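Local structure of transcriptional regulators (LACI-FAMILY TRANSCRIPTIONAL REGULATORY PROTEIN) (Corynebacterium glutamicum, 3GYB) at residues A[85-90]-A[131-136]; A[110-115]-A[261-266]; A[141-144]-A[148-151]. The protein probably binds cis-regulatory DNA and controls transcription as a LacI-family regulator, carrying a ligand-binding core related to the periplasmic binding proteins. All coordinates share one frame; numbering follows the deposited sequence.

Overall arrangement
Following the chain from its N terminus, residues 85-90 leave strand 82-85 and open the first loop, which contact 1 closes when helix 129-144 arrives with residues 131-136. Before that closure the chain has laid down helix 102-115, whose residues 110-115 wait for the far C-terminal strand 258-264; contacts 1 and 2 therefore cross. Contact 3 closes a tight turn after helix 129-144 and nests within the long loop of contact 2. Contacts 1 and 3 follow in series along that helix. Contact 1 bridges the two lobes, whereas the other two lie in one lobe and touch where Thr110 meets Thr141 and selenomethionine Met142; their centres lie about 15 Å apart.

Contact 1 (A[85-90]-A[131-136]); sequences AGTRIT and GLRRFE
Arg133 reaches from helix 129-144 to Thr87, Arg88 and Thr90, on the loop after strand 82-85, and so bridges the two lobes of the periplasmic-binding-protein-like fold. The second segment starts at Gly131, whose backbone N is hydrogen-bonded to Ser128 OG. Two residues on, Arg133 carries the contact. Its CG stands anti to the carbonyl carbon (chi1 -71°) and the chain bends at chi3, delivering a flat, multi-donor group to a cluster of oxygens. Arg133 NH1 gives two hydrogen bonds, 2.9 Å to Arg88 O and 3.0 Å to Thr90 OG1. Arg133 NH2 donates to Thr87 OG1 at 3.3 Å, with an N-H...O angle of 151°. Both threonine hydroxyls lie in the guanidinium plane, while Arg88 O is tilted from it. Arg88 CG lies over one guanidinium face; Arg88's own charged end turns away to hydrogen-bond His257 O, Ser97 OG and Thr258 OG1. A salt bridge from Arg133 NE to Asp102 limits rotation and probably balances the charge. Arg134 gives NE to the same aspartate and makes a cation-pi contact with Tyr211. Glu136 rests on Phe103 of helix 102-115, and within the helix Glu136 N is hydrogen-bonded to Leu132 O at 2.9 Å.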
ATOM      1  N   ALA A  85      -3.634   4.130 -18.246  1.00 19.20           N
ATOM      2  CA  ALA A  85      -3.760   2.765 -17.750  1.00 20.67           C
ATOM      3  C   ALA A  85      -4.589   2.638 -16.478  1.00 23.42           C
ATOM      4  O   ALA A  85      -4.453   3.434 -15.551  1.00 22.79           O
ATOM      5  CB  ALA A  85      -2.375   2.180 -17.511  1.00 21.28           C
ATOM      6  N   GLY A  86      -5.449   1.624 -16.444  1.00 25.10           N
ATOM      7  CA  GLY A  86      -6.267   1.397 -15.266  1.00 28.16           C
ATOM      8  C   GLY A  86      -7.601   2.107 -15.310  1.00 31.17           C
ATOM      9  O   GLY A  86      -8.534   1.729 -14.601  1.00 33.73           O
ATOM     10  N   THR A  87      -7.688   3.145 -16.132  1.00 31.95           N
ATOM     11  CA  THR A  87      -8.922   3.907 -16.269  1.00 33.50           C
ATOM     12  C   THR A  87      -9.015   4.492 -17.672  1.00 33.97           C
ATOM     13  O   THR A  87      -8.207   4.169 -18.544  1.00 33.80           O
ATOM     14  CB  THR A  87      -8.992   5.056 -15.231  1.00 34.83           C
ATOM     15  OG1 THR A  87     -10.257   5.726 -15.338  1.00 34.66           O
ATOM     16  CG2 THR A  87      -7.869   6.056 -15.463  1.00 34.37           C
ATOM     17  N   ARG A  88     -10.005   5.351 -17.883  1.00 34.65           N
ATOM     18  CA  ARG A  88     -10.226   5.984 -19.178  1.00 36.04           C
ATOM     19  C   ARG A  88     -11.478   6.845 -19.101  1.00 37.71           C
ATOM     20  O   ARG A  88     -12.261   6.735 -18.156  1.00 37.45           O
ATOM     21  CB  ARG A  88     -10.417   4.919 -20.264  1.00 35.63           C
ATOM     22  CG  ARG A  88     -11.461   3.877 -19.902  1.00 33.84           C
ATOM     23  CD  ARG A  88     -11.764   2.921 -21.044  1.00 32.14           C
ATOM     24  NE  ARG A  88     -10.558   2.421 -21.698  1.00 30.14           N
ATOM     25  CZ  ARG A  88     -10.443   1.199 -22.209  1.00 28.99           C
ATOM     26  NH1 ARG A  88     -11.458   0.349 -22.128  1.00 28.68           N
ATOM     27  NH2 ARG A  88      -9.324   0.832 -22.818  1.00 29.25           N
ATOM     28  N   ILE A  89     -11.662   7.704 -20.097  1.00 39.20           N
ATOM     29  CA  ILE A  89     -12.839   8.557 -20.143  1.00 41.26           C
ATOM     30  C   ILE A  89     -13.944   7.682 -20.722  1.00 42.08           C
ATOM     31  O   ILE A  89     -13.802   7.135 -21.816  1.00 41.96           O
ATOM     32  CB  ILE A  89     -12.620   9.773 -21.065  1.00 42.40           C
ATOM     33  CG1 ILE A  89     -11.242  10.388 -20.804  1.00 43.63           C
ATOM     34  CG2 ILE A  89     -13.707  10.809 -20.821  1.00 43.33           C
ATOM     35  CD1 ILE A  89     -11.025  10.850 -19.374  1.00 44.53           C
ATOM     36  N   THR A  90     -15.038   7.540 -19.982  1.00 42.81           N
ATOM     37  CA  THR A  90     -16.151   6.706 -20.423  1.00 43.89           C
ATOM     38  C   THR A  90     -16.614   7.020 -21.843  1.00 44.79           C
ATOM     39  O   THR A  90     -16.995   6.117 -22.589  1.00 44.09           O
ATOM     40  CB  THR A  90     -17.360   6.841 -19.471  1.00 44.50           C
ATOM     41  OG1 THR A  90     -16.961   6.501 -18.136  1.00 43.85           O
ATOM     42  CG2 THR A  90     -18.483   5.909 -19.904  1.00 44.32           C
ATOM     43  N   GLY A 131     -14.970   4.686 -10.714  1.00 17.74           N
ATOM     44  CA  GLY A 131     -15.968   4.641  -9.661  1.00 17.00           C
ATOM     45  C   GLY A 131     -17.369   4.865 -10.199  1.00 18.12           C
ATOM     46  O   GLY A 131     -18.308   4.151  -9.833  1.00 16.14           O
ATOM     47  N   LEU A 132     -17.517   5.858 -11.070  1.00 17.16           N
ATOM     48  CA  LEU A 132     -18.819   6.165 -11.651  1.00 19.49           C
ATOM     49  C   LEU A 132     -19.336   4.986 -12.460  1.00 17.92           C
ATOM     50  O   LEU A 132     -20.510   4.629 -12.365  1.00 17.95           O
ATOM     51  CB  LEU A 132     -18.729   7.412 -12.538  1.00 22.46           C
ATOM     52  CG  LEU A 132     -19.093   8.742 -11.870  1.00 28.19           C
ATOM     53  CD1 LEU A 132     -18.137   9.045 -10.732  1.00 30.33           C
ATOM     54  CD2 LEU A 132     -19.058   9.855 -12.909  1.00 30.72           C
ATOM     55  N   ARG A 133     -18.456   4.379 -13.249  1.00 17.05           N
ATOM     56  CA  ARG A 133     -18.832   3.232 -14.060  1.00 16.67           C
ATOM     57  C   ARG A 133     -19.294   2.069 -13.184  1.00 15.76           C
ATOM     58  O   ARG A 133     -20.292   1.412 -13.483  1.00 16.74           O
ATOM     59  CB  ARG A 133     -17.655   2.792 -14.938  1.00 17.65           C
ATOM     60  CG  ARG A 133     -17.329   3.763 -16.074  1.00 20.60           C
ATOM     61  CD  ARG A 133     -16.339   3.144 -17.057  1.00 22.12           C
ATOM     62  NE  ARG A 133     -14.976   3.082 -16.532  1.00 24.74           N
ATOM     63  CZ  ARG A 133     -14.126   4.105 -16.531  1.00 26.90           C
ATOM     64  NH1 ARG A 133     -14.495   5.280 -17.028  1.00 27.03           N
ATOM     65  NH2 ARG A 133     -12.900   3.950 -16.045  1.00 26.59           N
ATOM     66  N   ARG A 134     -18.571   1.814 -12.097  1.00 15.16           N
ATOM     67  CA  ARG A 134     -18.934   0.725 -11.202  1.00 13.57           C
ATOM     68  C   ARG A 134     -20.257   1.001 -10.500  1.00 13.75           C
ATOM     69  O   ARG A 134     -21.030   0.081 -10.241  1.00 14.88           O
ATOM     70  CB  ARG A 134     -17.807   0.484 -10.192  1.00 12.69           C
ATOM     71  CG  ARG A 134     -16.550  -0.038 -10.876  1.00 11.13           C
ATOM     72  CD  ARG A 134     -15.344  -0.120  -9.956  1.00 13.18           C
ATOM     73  NE  ARG A 134     -14.125  -0.279 -10.749  1.00 14.37           N
ATOM     74  CZ  ARG A 134     -12.890  -0.255 -10.254  1.00 15.50           C
ATOM     75  NH1 ARG A 134     -12.690  -0.084  -8.951  1.00 16.25           N
ATOM     76  NH2 ARG A 134     -11.850  -0.383 -11.070  1.00 15.03           N
ATOM     77  N   PHE A 135     -20.521   2.272 -10.207  1.00 13.42           N
ATOM     78  CA  PHE A 135     -21.770   2.659  -9.561  1.00 14.20           C
ATOM     79  C   PHE A 135     -22.922   2.474 -10.542  1.00 16.06           C
ATOM     80  O   PHE A 135     -23.970   1.940 -10.188  1.00 14.53           O
ATOM     81  CB  PHE A 135     -21.714   4.124  -9.112  1.00 13.22           C
ATOM     82  CG  PHE A 135     -23.070   4.746  -8.908  1.00 15.76           C
ATOM     83  CD1 PHE A 135     -23.857   4.397  -7.813  1.00 15.84           C
ATOM     84  CD2 PHE A 135     -23.578   5.643  -9.841  1.00 15.89           C
ATOM     85  CE1 PHE A 135     -25.137   4.935  -7.651  1.00 18.21           C
ATOM     86  CE2 PHE A 135     -24.856   6.186  -9.691  1.00 17.18           C
ATOM     87  CZ  PHE A 135     -25.635   5.829  -8.592  1.00 18.03           C
ATOM     88  N   GLU A 136     -22.723   2.921 -11.777  1.00 16.13           N
ATOM     89  CA  GLU A 136     -23.762   2.798 -12.793  1.00 16.70           C
ATOM     90  C   GLU A 136     -24.100   1.337 -13.070  1.00 16.59           C
ATOM     91  O   GLU A 136     -25.272   0.974 -13.206  1.00 15.71           O
ATOM     92  CB  GLU A 136     -23.320   3.502 -14.078  1.00 19.06           C
ATOM     93  CG  GLU A 136     -23.118   4.997 -13.904  1.00 25.26           C
ATOM     94  CD  GLU A 136     -22.776   5.695 -15.206  1.00 28.72           C
ATOM     95  OE1 GLU A 136     -21.807   5.273 -15.877  1.00 31.98           O
ATOM     96  OE2 GLU A 136     -23.473   6.669 -15.555  1.00 34.21           O
TER

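Contact 2 (A[110-115]-A[261-266]); sequences TKHLID and PSLIER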
ATOM      1  N   THR A 110     -21.932  -7.590  -8.181  1.00 13.22           N
ATOM      2  CA  THR A 110     -23.320  -7.459  -7.770  1.00 13.34           C
ATOM      3  C   THR A 110     -24.074  -8.764  -7.961  1.00 14.26           C
ATOM      4  O   THR A 110     -24.800  -9.205  -7.070  1.00 12.67           O
ATOM      5  CB  THR A 110     -24.008  -6.338  -8.564  1.00 13.14           C
ATOM      6  OG1 THR A 110     -23.232  -5.139  -8.439  1.00 14.11           O
ATOM      7  CG2 THR A 110     -25.409  -6.075  -8.029  1.00 13.20           C
ATOM      8  N   LYS A 111     -23.887  -9.382  -9.121  1.00 14.49           N
ATOM      9  CA  LYS A 111     -24.549 -10.642  -9.426  1.00 15.03           C
ATOM     10  C   LYS A 111     -24.128 -11.714  -8.422  1.00 15.11           C
ATOM     11  O   LYS A 111     -24.935 -12.555  -8.034  1.00 16.69           O
ATOM     12  CB  LYS A 111     -24.203 -11.088 -10.850  1.00 17.15           C
ATOM     13  CG  LYS A 111     -24.880 -12.392 -11.287  1.00 20.87           C
ATOM     14  CD  LYS A 111     -26.395 -12.261 -11.295  1.00 25.15           C
ATOM     15  CE  LYS A 111     -27.057 -13.525 -11.825  1.00 26.49           C
ATOM     16  NZ  LYS A 111     -26.548 -13.890 -13.174  1.00 30.89           N
ATOM     17  N   HIS A 112     -22.868 -11.679  -7.990  1.00 13.92           N
ATOM     18  CA  HIS A 112     -22.392 -12.664  -7.021  1.00 15.19           C
ATOM     19  C   HIS A 112     -23.181 -12.539  -5.722  1.00 14.81           C
ATOM     20  O   HIS A 112     -23.624 -13.536  -5.157  1.00 14.97           O
ATOM     21  CB  HIS A 112     -20.896 -12.472  -6.740  1.00 14.26           C
ATOM     22  CG  HIS A 112     -20.320 -13.482  -5.793  1.00 15.31           C
ATOM     23  ND1 HIS A 112     -20.357 -14.838  -6.037  1.00 15.45           N
ATOM     24  CD2 HIS A 112     -19.677 -13.329  -4.610  1.00 15.68           C
ATOM     25  CE1 HIS A 112     -19.761 -15.477  -5.046  1.00 14.60           C
ATOM     26  NE2 HIS A 112     -19.338 -14.585  -4.168  1.00 16.44           N
ATOM     27  N   LEU A 113     -23.357 -11.307  -5.247  1.00 13.81           N
ATOM     28  CA  LEU A 113     -24.105 -11.078  -4.018  1.00 14.44           C
ATOM     29  C   LEU A 113     -25.555 -11.515  -4.199  1.00 13.56           C
ATOM     30  O   LEU A 113     -26.149 -12.114  -3.303  1.00 13.39           O
ATOM     31  CB  LEU A 113     -24.037  -9.599  -3.626  1.00 13.77           C
ATOM     32  CG  LEU A 113     -22.631  -9.115  -3.256  1.00 13.06           C
ATOM     33  CD1 LEU A 113     -22.683  -7.636  -2.867  1.00 12.62           C
ATOM     34  CD2 LEU A 113     -22.095  -9.950  -2.096  1.00 13.24           C
ATOM     35  N   ILE A 114     -26.121 -11.219  -5.364  1.00 13.40           N
ATOM     36  CA  ILE A 114     -27.496 -11.610  -5.660  1.00 14.89           C
ATOM     37  C   ILE A 114     -27.616 -13.131  -5.703  1.00 15.65           C
ATOM     38  O   ILE A 114     -28.541 -13.703  -5.117  1.00 16.36           O
ATOM     39  CB  ILE A 114     -27.959 -11.017  -7.007  1.00 13.64           C
ATOM     40  CG1 ILE A 114     -28.074  -9.497  -6.878  1.00 15.34           C
ATOM     41  CG2 ILE A 114     -29.308 -11.614  -7.422  1.00 15.01           C
ATOM     42  CD1 ILE A 114     -28.328  -8.796  -8.196  1.00 13.45           C
ATOM     43  N   ASP A 115     -26.684 -13.794  -6.383  1.00 15.82           N
ATOM     44  CA  ASP A 115     -26.732 -15.251  -6.459  1.00 16.27           C
ATOM     45  C   ASP A 115     -26.516 -15.886  -5.085  1.00 16.67           C
ATOM     46  O   ASP A 115     -26.903 -17.032  -4.866  1.00 18.81           O
ATOM     47  CB  ASP A 115     -25.697 -15.787  -7.454  1.00 18.23           C
ATOM     48  CG  ASP A 115     -26.091 -15.534  -8.900  1.00 21.68           C
ATOM     49  OD1 ASP A 115     -27.297 -15.344  -9.164  1.00 24.19           O
ATOM     50  OD2 ASP A 115     -25.198 -15.538  -9.772  1.00 25.00           O
ATOM     51  N   PRO A 261     -12.431  -8.572 -16.293  1.00 16.03           N
ATOM     52  CA  PRO A 261     -12.235  -8.724 -14.849  1.00 15.62           C
ATOM     53  C   PRO A 261     -12.784 -10.093 -14.455  1.00 16.22           C
ATOM     54  O   PRO A 261     -13.443 -10.759 -15.258  1.00 16.97           O
ATOM     55  CB  PRO A 261     -13.055  -7.579 -14.277  1.00 14.52           C
ATOM     56  CG  PRO A 261     -14.230  -7.537 -15.210  1.00 15.19           C
ATOM     57  CD  PRO A 261     -13.568  -7.675 -16.575  1.00 15.70           C
ATOM     58  N   SER A 262     -12.515 -10.522 -13.227  1.00 16.17           N
ATOM     59  CA  SER A 262     -12.999 -11.815 -12.770  1.00 15.95           C
ATOM     60  C   SER A 262     -13.138 -11.841 -11.258  1.00 14.83           C
ATOM     61  O   SER A 262     -12.476 -11.088 -10.550  1.00 15.29           O
ATOM     62  CB  SER A 262     -12.052 -12.928 -13.228  1.00 16.74           C
ATOM     63  OG  SER A 262     -10.721 -12.673 -12.809  1.00 18.26           O
ATOM     64  N   LEU A 263     -14.019 -12.708 -10.775  1.00 13.48           N
ATOM     65  CA  LEU A 263     -14.263 -12.842  -9.347  1.00 13.89           C
ATOM     66  C   LEU A 263     -13.227 -13.726  -8.664  1.00 14.68           C
ATOM     67  O   LEU A 263     -12.874 -14.791  -9.172  1.00 14.90           O
ATOM     68  CB  LEU A 263     -15.655 -13.438  -9.118  1.00 14.12           C
ATOM     69  CG  LEU A 263     -15.991 -13.891  -7.692  1.00 13.63           C
ATOM     70  CD1 LEU A 263     -16.119 -12.678  -6.782  1.00 14.05           C
ATOM     71  CD2 LEU A 263     -17.290 -14.678  -7.707  1.00 13.88           C
ATOM     72  N   ILE A 264     -12.737 -13.271  -7.514  1.00 14.42           N
ATOM     73  CA  ILE A 264     -11.789 -14.050  -6.731  1.00 14.25           C
ATOM     74  C   ILE A 264     -12.475 -14.216  -5.389  1.00 14.15           C
ATOM     75  O   ILE A 264     -12.628 -13.253  -4.634  1.00 14.09           O
ATOM     76  CB  ILE A 264     -10.447 -13.324  -6.519  1.00 15.03           C
ATOM     77  CG1 ILE A 264      -9.737 -13.127  -7.863  1.00 16.84           C
ATOM     78  CG2 ILE A 264      -9.561 -14.145  -5.589  1.00 14.88           C
ATOM     79  CD1 ILE A 264      -8.395 -12.425  -7.746  1.00 19.14           C
ATOM     80  N   GLU A 265     -12.915 -15.433  -5.107  1.00 13.17           N
ATOM     81  CA  GLU A 265     -13.604 -15.707  -3.863  1.00 14.39           C
ATOM     82  C   GLU A 265     -12.645 -16.022  -2.730  1.00 14.95           C
ATOM     83  O   GLU A 265     -11.798 -16.918  -2.837  1.00 15.86           O
ATOM     84  CB  GLU A 265     -14.581 -16.871  -4.037  1.00 16.44           C
ATOM     85  CG  GLU A 265     -15.736 -16.575  -4.971  1.00 17.24           C
ATOM     86  CD  GLU A 265     -16.761 -17.690  -4.986  1.00 20.33           C
ATOM     87  OE1 GLU A 265     -17.403 -17.928  -3.939  1.00 21.02           O
ATOM     88  OE2 GLU A 265     -16.924 -18.332  -6.045  1.00 24.20           O
ATOM     89  N   ARG A 266     -12.772 -15.262  -1.651  1.00 13.69           N
ATOM     90  CA  ARG A 266     -11.952 -15.486  -0.480  1.00 13.86           C
ATOM     91  C   ARG A 266     -12.875 -15.687   0.715  1.00 14.26           C
ATOM     92  O   ARG A 266     -13.823 -16.469   0.623  1.00 15.95           O
ATOM     93  CB  ARG A 266     -10.960 -14.339  -0.264  1.00 12.86           C
ATOM     94  CG  ARG A 266      -9.891 -14.292  -1.364  1.00 13.52           C
ATOM     95  CD  ARG A 266      -8.611 -13.587  -0.929  1.00 13.43           C
ATOM     96  NE  ARG A 266      -7.614 -13.623  -2.001  1.00 13.46           N
ATOM     97  CZ  ARG A 266      -7.487 -12.694  -2.947  1.00 13.20           C
ATOM     98  NH1 ARG A 266      -8.283 -11.629  -2.956  1.00 12.68           N
ATOM     99  NH2 ARG A 266      -6.581 -12.845  -3.904  1.00 12.19           N
TER
HETATM  100  O   HOH W   1     -18.178 -16.022  -2.027  1.00 19.84           O
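His112 projects from helix 102-115 towards strand 258-264, where Leu263 takes one face of its ring and Glu265 stands at the edge. With CG anti to the backbone N (chi1 -178°), the imidazole is held out from the helix and meets the leucine side chain at about a right angle. In Leu263 CG is likewise trans to the backbone N, which turns the branched end towards the helix, and chi2 (69°) then puts CD2 over the ring. Leu263 CD2 lies 3.7 Å from the centroid of the His112 ring, 18° off the normal, a CH-pi contact; it is shifted towards the rim and comes nearest to ND1, with His112 ND1 and Leu263 CD2 3.5 Å apart. Leucine suits this place because its branched end can set a methyl over the ring face, C-H bonds towards the pi system.

Glu265 keeps its chain extended beyond CG, and its carboxylate plane is turned steeply from the ring. Glu265 OE1 lies 3.6 Å from His112 CE1. A water links the two polar ends, 2.8 Å from His112 NE2 in the ring plane, and it donates a hydrogen bond to Glu265 OE1. The nearby carboxylate would probably stabilise a protonated imidazole. Leu263 also touches Ile209 of strand 207-211, as does Leu113 of the helix, so the contact belongs to a helix laid on a sheet, the layered alpha/beta build of a Rossmann-like lobe in the periplasmic-binding-protein fold.

Contact 3 (A[141-144]-A[148-151]); sequences TMRA and EPLS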
ATOM      1  N   THR A 141     -27.423  -3.444 -12.719  1.00 17.08           N
ATOM      2  CA  THR A 141     -27.498  -4.863 -12.408  1.00 16.37           C
ATOM      3  C   THR A 141     -28.560  -5.120 -11.349  1.00 16.57           C
ATOM      4  O   THR A 141     -29.293  -6.108 -11.437  1.00 18.20           O
ATOM      5  CB  THR A 141     -26.143  -5.388 -11.920  1.00 15.22           C
ATOM      6  OG1 THR A 141     -25.168  -5.183 -12.949  1.00 16.42           O
ATOM      7  CG2 THR A 141     -26.227  -6.877 -11.591  1.00 15.75           C
HETATM    8  N   MSE A 142     -28.638  -4.254 -10.341  1.00 16.34           N
HETATM    9  CA  MSE A 142     -29.650  -4.428  -9.306  1.00 16.77           C
HETATM   10  C   MSE A 142     -31.047  -4.345  -9.934  1.00 17.18           C
HETATM   11  O   MSE A 142     -31.882  -5.207  -9.701  1.00 17.92           O
HETATM   12  CB  MSE A 142     -29.510  -3.355  -8.215  1.00 17.20           C
HETATM   13  CG  MSE A 142     -28.316  -3.556  -7.286  1.00 16.82           C
HETATM   14 SE   MSE A 142     -28.450  -5.096  -6.113  1.00 22.77          SE
HETATM   15  CE  MSE A 142     -29.783  -4.435  -4.874  1.00 20.08           C
ATOM     16  N   ARG A 143     -31.284  -3.315 -10.745  1.00 17.26           N
ATOM     17  CA  ARG A 143     -32.586  -3.154 -11.394  1.00 16.84           C
ATOM     18  C   ARG A 143     -32.884  -4.252 -12.409  1.00 17.99           C
ATOM     19  O   ARG A 143     -34.040  -4.613 -12.621  1.00 18.15           O
ATOM     20  CB  ARG A 143     -32.681  -1.785 -12.067  1.00 18.15           C
ATOM     21  CG  ARG A 143     -32.653  -0.636 -11.078  1.00 17.82           C
ATOM     22  CD  ARG A 143     -33.174   0.652 -11.689  1.00 22.34           C
ATOM     23  NE  ARG A 143     -33.221   1.710 -10.685  1.00 22.88           N
ATOM     24  CZ  ARG A 143     -32.189   2.479 -10.356  1.00 23.65           C
ATOM     25  NH1 ARG A 143     -31.021   2.320 -10.961  1.00 25.40           N
ATOM     26  NH2 ARG A 143     -32.320   3.392  -9.404  1.00 22.72           N
ATOM     27  N   ALA A 144     -31.847  -4.782 -13.042  1.00 17.19           N
ATOM     28  CA  ALA A 144     -32.054  -5.850 -14.014  1.00 18.22           C
ATOM     29  C   ALA A 144     -32.638  -7.063 -13.296  1.00 17.99           C
ATOM     30  O   ALA A 144     -33.429  -7.814 -13.865  1.00 18.39           O
ATOM     31  CB  ALA A 144     -30.739  -6.225 -14.675  1.00 17.78           C
ATOM     32  N   GLU A 148     -33.952  -2.816  -5.832  1.00 18.03           N
ATOM     33  CA  GLU A 148     -33.722  -1.381  -5.760  1.00 18.32           C
ATOM     34  C   GLU A 148     -32.320  -1.175  -5.205  1.00 18.14           C
ATOM     35  O   GLU A 148     -32.016  -1.603  -4.091  1.00 17.26           O
ATOM     36  CB  GLU A 148     -34.748  -0.713  -4.842  1.00 22.41           C
ATOM     37  CG  GLU A 148     -34.615   0.807  -4.784  1.00 26.18           C
ATOM     38  CD  GLU A 148     -34.889   1.475  -6.125  1.00 29.23           C
ATOM     39  OE1 GLU A 148     -34.488   2.645  -6.303  1.00 31.31           O
ATOM     40  OE2 GLU A 148     -35.513   0.837  -7.001  1.00 30.96           O
ATOM     41  N   PRO A 149     -31.446  -0.518  -5.977  1.00 16.33           N
ATOM     42  CA  PRO A 149     -30.079  -0.290  -5.503  1.00 16.19           C
ATOM     43  C   PRO A 149     -29.999   0.727  -4.373  1.00 16.96           C
ATOM     44  O   PRO A 149     -30.854   1.606  -4.244  1.00 16.85           O
ATOM     45  CB  PRO A 149     -29.355   0.182  -6.761  1.00 16.92           C
ATOM     46  CG  PRO A 149     -30.434   0.944  -7.484  1.00 17.04           C
ATOM     47  CD  PRO A 149     -31.632   0.025  -7.336  1.00 15.80           C
ATOM     48  N   LEU A 150     -28.967   0.589  -3.549  1.00 16.57           N
ATOM     49  CA  LEU A 150     -28.727   1.498  -2.442  1.00 15.51           C
ATOM     50  C   LEU A 150     -27.238   1.798  -2.430  1.00 15.48           C
ATOM     51  O   LEU A 150     -26.421   0.882  -2.488  1.00 14.25           O
ATOM     52  CB  LEU A 150     -29.126   0.857  -1.111  1.00 16.42           C
ATOM     53  CG  LEU A 150     -28.758   1.652   0.145  1.00 16.73           C
ATOM     54  CD1 LEU A 150     -29.501   2.980   0.169  1.00 18.82           C
ATOM     55  CD2 LEU A 150     -29.107   0.834   1.376  1.00 18.36           C
ATOM     56  N   SER A 151     -26.892   3.079  -2.370  1.00 15.31           N
ATOM     57  CA  SER A 151     -25.494   3.496  -2.346  1.00 16.79           C
ATOM     58  C   SER A 151     -25.366   4.728  -1.470  1.00 18.31           C
ATOM     59  O   SER A 151     -26.358   5.414  -1.204  1.00 18.50           O
ATOM     60  CB  SER A 151     -25.007   3.854  -3.757  1.00 16.11           C
ATOM     61  OG  SER A 151     -25.175   2.781  -4.664  1.00 20.25           O
TER
HETATM   62  O   HOH W   2     -36.317   1.311 -10.224  1.00 44.44           O
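Arg143 stretches across Pro149 from the last turn of helix 129-144, and its guanidinium ends beside Glu148. Its course can be followed outwards. From CB the chain sets CG anti to the carbonyl carbon (chi1 -65°), and Arg143 CG passes 3.9 Å from Pro149 CD. CG to NE is extended, which carries the chain past the proline ring. Arg143 NE is hydrogen-bonded to a water 3.2 Å away that lies in the guanidinium plane and in turn donates a weak bond to Glu148 OE2. Arg143 CZ lies 3.7 Å from Pro149 CG, the atom that sits over one face of the guanidinium, offset towards its rim. NH1 also skirts the proline ring and has a long, weak ion pair with Glu139, one helical turn back. Arg143 NH2, the tip, is 3.6 Å from Pro149 CG and 3.9 Å from Glu148 OE1, a long salt bridge. The two side chains run side by side in the same direction, but the guanidinium and carboxylate planes are 77° apart, so the pair does not meet as two flat groups edge to edge.

The contact spans the turn between helix and strand in a beta-alpha-beta unit, in which strand 121-124, helix 129-144 and strand 150-151 follow one another. Proline suits the way into the strand, because its rigid, puckered ring is apolar throughout: CB meets Met142, while CG and CD meet Arg143. Met142, introduced as selenomethionine, covers the inner side: Met142 CB packs 3.8 Å from Pro149 CB. Bends at chi2 and chi3 fold the long, flexible chain back, bringing Met142 CE to 3.7 Å from Glu148 O. Its selenium also faces Thr110 of helix 102-115, and the residue touches Ile121 of strand 121-124.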